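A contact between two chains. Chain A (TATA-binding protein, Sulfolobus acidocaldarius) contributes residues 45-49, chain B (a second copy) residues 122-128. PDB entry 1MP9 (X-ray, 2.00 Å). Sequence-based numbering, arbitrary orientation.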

ATOM      1  N   ASP A  45     -23.572   8.911 -18.985  1.00 32.11           N
ATOM      2  CA  ASP A  45     -22.555   9.910 -19.347  1.00 33.76           C
ATOM      3  C   ASP A  45     -21.599  10.142 -18.165  1.00 33.81           C
ATOM      4  O   ASP A  45     -20.515  10.691 -18.338  1.00 33.87           O
ATOM      5  CB  ASP A  45     -23.175  11.256 -19.726  1.00 35.20           C
ATOM      6  CG  ASP A  45     -23.892  11.218 -21.058  1.00 38.57           C
ATOM      7  OD1 ASP A  45     -23.401  10.536 -22.004  1.00 38.59           O
ATOM      8  OD2 ASP A  45     -24.945  11.895 -21.160  1.00 41.17           O
ATOM      9  N   GLN A  46     -22.001   9.718 -16.970  1.00 33.32           N
ATOM     10  CA  GLN A  46     -21.177   9.900 -15.775  1.00 32.60           C
ATOM     11  C   GLN A  46     -20.573   8.611 -15.218  1.00 30.62           C
ATOM     12  O   GLN A  46     -19.447   8.610 -14.741  1.00 28.97           O
ATOM     13  CB  GLN A  46     -21.996  10.563 -14.681  1.00 35.86           C
ATOM     14  CG  GLN A  46     -22.242  12.043 -14.884  1.00 42.76           C
ATOM     15  CD  GLN A  46     -22.921  12.653 -13.670  1.00 47.49           C
ATOM     16  OE1 GLN A  46     -24.050  12.283 -13.320  1.00 50.36           O
ATOM     17  NE2 GLN A  46     -22.233  13.582 -13.006  1.00 50.33           N
ATOM     18  N   PHE A  47     -21.342   7.524 -15.254  1.00 26.93           N
ATOM     19  CA  PHE A  47     -20.889   6.240 -14.748  1.00 24.87           C
ATOM     20  C   PHE A  47     -21.655   5.157 -15.489  1.00 24.02           C
ATOM     21  O   PHE A  47     -22.862   5.268 -15.647  1.00 23.19           O
ATOM     22  CB  PHE A  47     -21.152   6.150 -13.249  1.00 25.03           C
ATOM     23  CG  PHE A  47     -20.547   4.933 -12.610  1.00 25.64           C
ATOM     24  CD1 PHE A  47     -19.171   4.839 -12.442  1.00 25.92           C
ATOM     25  CD2 PHE A  47     -21.348   3.875 -12.202  1.00 25.01           C
ATOM     26  CE1 PHE A  47     -18.594   3.704 -11.876  1.00 26.30           C
ATOM     27  CE2 PHE A  47     -20.786   2.741 -11.636  1.00 24.95           C
ATOM     28  CZ  PHE A  47     -19.399   2.658 -11.473  1.00 25.88           C
ATOM     29  N   PRO A  48     -20.964   4.085 -15.939  1.00 25.43           N
ATOM     30  CA  PRO A  48     -21.589   2.978 -16.690  1.00 23.58           C
ATOM     31  C   PRO A  48     -22.617   2.131 -15.986  1.00 24.18           C
ATOM     32  O   PRO A  48     -23.411   1.441 -16.650  1.00 24.70           O
ATOM     33  CB  PRO A  48     -20.412   2.143 -17.172  1.00 23.56           C
ATOM     34  CG  PRO A  48     -19.341   2.403 -16.134  1.00 26.71           C
ATOM     35  CD  PRO A  48     -19.540   3.818 -15.645  1.00 24.13           C
ATOM     36  N   GLY A  49     -22.635   2.183 -14.657  1.00 22.79           N
ATOM     37  CA  GLY A  49     -23.596   1.370 -13.936  1.00 21.62           C
ATOM     38  C   GLY A  49     -24.740   2.110 -13.286  1.00 21.41           C
ATOM     39  O   GLY A  49     -24.653   3.313 -13.044  1.00 20.41           O
TER
ATOM     40  N   ASP B 122     -13.747   7.952  -6.263  1.00 22.76           N
ATOM     41  CA  ASP B 122     -14.946   7.143  -6.106  1.00 25.03           C
ATOM     42  C   ASP B 122     -15.217   6.368  -7.383  1.00 24.48           C
ATOM     43  O   ASP B 122     -15.579   5.178  -7.324  1.00 24.46           O
ATOM     44  CB  ASP B 122     -16.131   8.047  -5.808  1.00 29.07           C
ATOM     45  CG  ASP B 122     -15.961   8.809  -4.517  1.00 34.44           C
ATOM     46  OD1 ASP B 122     -16.163   8.202  -3.446  1.00 38.77           O
ATOM     47  OD2 ASP B 122     -15.602  10.008  -4.565  1.00 40.11           O
ATOM     48  N   LYS B 123     -15.047   7.036  -8.528  1.00 21.63           N
ATOM     49  CA  LYS B 123     -15.309   6.369  -9.796  1.00 22.88           C
ATOM     50  C   LYS B 123     -14.197   5.388 -10.141  1.00 22.96           C
ATOM     51  O   LYS B 123     -14.476   4.283 -10.584  1.00 21.91           O
ATOM     52  CB  LYS B 123     -15.476   7.387 -10.915  1.00 23.00           C
ATOM     53  CG  LYS B 123     -15.828   6.811 -12.298  1.00 21.45           C
ATOM     54  CD  LYS B 123     -15.980   7.973 -13.280  1.00 22.92           C
ATOM     55  CE  LYS B 123     -16.584   7.549 -14.618  1.00 24.22           C
ATOM     56  NZ  LYS B 123     -16.800   8.746 -15.530  1.00 25.27           N
ATOM     57  N   ALA B 124     -12.941   5.793  -9.951  1.00 20.07           N
ATOM     58  CA  ALA B 124     -11.830   4.893 -10.235  1.00 21.59           C
ATOM     59  C   ALA B 124     -11.898   3.655  -9.336  1.00 22.09           C
ATOM     60  O   ALA B 124     -11.577   2.544  -9.766  1.00 21.17           O
ATOM     61  CB  ALA B 124     -10.476   5.605 -10.043  1.00 20.96           C
ATOM     62  N   ALA B 125     -12.302   3.843  -8.084  1.00 21.55           N
ATOM     63  CA  ALA B 125     -12.392   2.719  -7.168  1.00 23.56           C
ATOM     64  C   ALA B 125     -13.227   1.545  -7.729  1.00 25.52           C
ATOM     65  O   ALA B 125     -12.857   0.386  -7.567  1.00 23.86           O
ATOM     66  CB  ALA B 125     -12.971   3.172  -5.846  1.00 23.53           C
ATOM     67  N   PHE B 126     -14.329   1.831  -8.411  1.00 25.82           N
ATOM     68  CA  PHE B 126     -15.119   0.735  -8.920  1.00 28.91           C
ATOM     69  C   PHE B 126     -14.853   0.367 -10.373  1.00 28.99           C
ATOM     70  O   PHE B 126     -15.420  -0.589 -10.888  1.00 30.46           O
ATOM     71  CB  PHE B 126     -16.601   1.007  -8.677  1.00 33.05           C
ATOM     72  CG  PHE B 126     -16.947   1.113  -7.226  1.00 36.48           C
ATOM     73  CD1 PHE B 126     -17.333   2.336  -6.677  1.00 39.64           C
ATOM     74  CD2 PHE B 126     -16.796   0.020  -6.391  1.00 38.75           C
ATOM     75  CE1 PHE B 126     -17.560   2.474  -5.291  1.00 41.73           C
ATOM     76  CE2 PHE B 126     -17.016   0.135  -5.005  1.00 41.47           C
ATOM     77  CZ  PHE B 126     -17.398   1.371  -4.453  1.00 41.91           C
ATOM     78  N   LEU B 127     -13.982   1.102 -11.047  1.00 27.29           N
ATOM     79  CA  LEU B 127     -13.696   0.756 -12.420  1.00 27.48           C
ATOM     80  C   LEU B 127     -12.306   0.124 -12.595  1.00 29.58           C
ATOM     81  O   LEU B 127     -12.027  -0.531 -13.604  1.00 30.22           O
ATOM     82  CB  LEU B 127     -13.874   1.988 -13.313  1.00 25.58           C
ATOM     83  CG  LEU B 127     -15.308   2.555 -13.315  1.00 26.15           C
ATOM     84  CD1 LEU B 127     -15.386   3.781 -14.219  1.00 24.11           C
ATOM     85  CD2 LEU B 127     -16.294   1.480 -13.774  1.00 24.89           C
ATOM     86  N   LEU B 128     -11.426   0.325 -11.624  1.00 29.35           N
ATOM     87  CA  LEU B 128     -10.096  -0.270 -11.699  1.00 30.83           C
ATOM     88  C   LEU B 128     -10.167  -1.539 -10.872  1.00 32.79           C
ATOM     89  O   LEU B 128     -11.086  -1.729 -10.088  1.00 34.45           O
ATOM     90  CB  LEU B 128      -9.050   0.635 -11.040  1.00 28.64           C
ATOM     91  CG  LEU B 128      -8.575   1.949 -11.648  1.00 28.90           C
ATOM     92  CD1 LEU B 128      -7.812   2.762 -10.613  1.00 28.41           C
ATOM     93  CD2 LEU B 128      -7.702   1.651 -12.826  1.00 27.98           C
TER

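The contact between the two copies centres on the aromatic ring of Phe47(A), which lies against side chains of the chain B stretch. Of the 229 Å² buried between the two stretches, Phe47(A) accounts for 67 Å², the largest share of any residue. Its CA-to-CB bond points sideways relative to chain B, but with chi1 in the t well (-172°) the ring extends so that its far end comes nearer chain B. There CE1 of Phe47(A) packs 3.7 Å from CD2 of Leu127(B), a van der Waals contact between apolar groups.

The CA-to-CB bond of Leu127(B) points toward chain A, and the side chain adopts the common m, t rotamer (-62°, 180°). Its CD2 methyl also meets Pro48(A), whose CG lies 4.0 Å from Leu127(B) CD2, so one methyl group touches two consecutive residues of chain A. Pro48(A) likewise directs its CA-to-CB bond toward chain B; its compact ring offers an apolar surface without a long side chain, and 24 Å² of the residue is covered.

Phe126(B) makes a looser contact. Its CB approaches CZ of Phe47(A) at 4.3 Å, but although its CA-to-CB bond points toward chain A, the ring leads away. The two phenyl rings are therefore not packed on one another, and the aromatic residue of chain B contributes its CB at the closest approach.

Lys123(B), four residues before Leu127(B), links this apolar cluster to the polar edge. Its side chain is fully extended, with all four chi angles in the t well, and begins sideways before its end comes nearer chain A. The aliphatic portion runs past Phe47(A), with CG of Lys123(B) 3.9 Å from CD1 of Phe47(A), at the edge of the ring and near its plane. A long lysine suits this position because its methylene groups can lie beside the aromatic residue while the amino group reaches beyond it to a polar partner; 53 Å² of the residue is covered.

That partner is the chain A backbone: Lys123(B) NZ donates a hydrogen bond of 2.8 Å to the carbonyl O of Gln46(A), the one hydrogen bond across the two stretches. The amino group is also hydrogen-bonded elsewhere in the structure. Because the acceptor is a main-chain carbonyl, the interaction does not draw on the side chain of Gln46(A), whose end leads away from chain B. Farther out, the CA-to-CB bond of Asp45(A) points away and the residue remains exposed; its side chain comes closest to chain B where Asp45(A) CB lies 8.0 Å from Lys123(B) NZ.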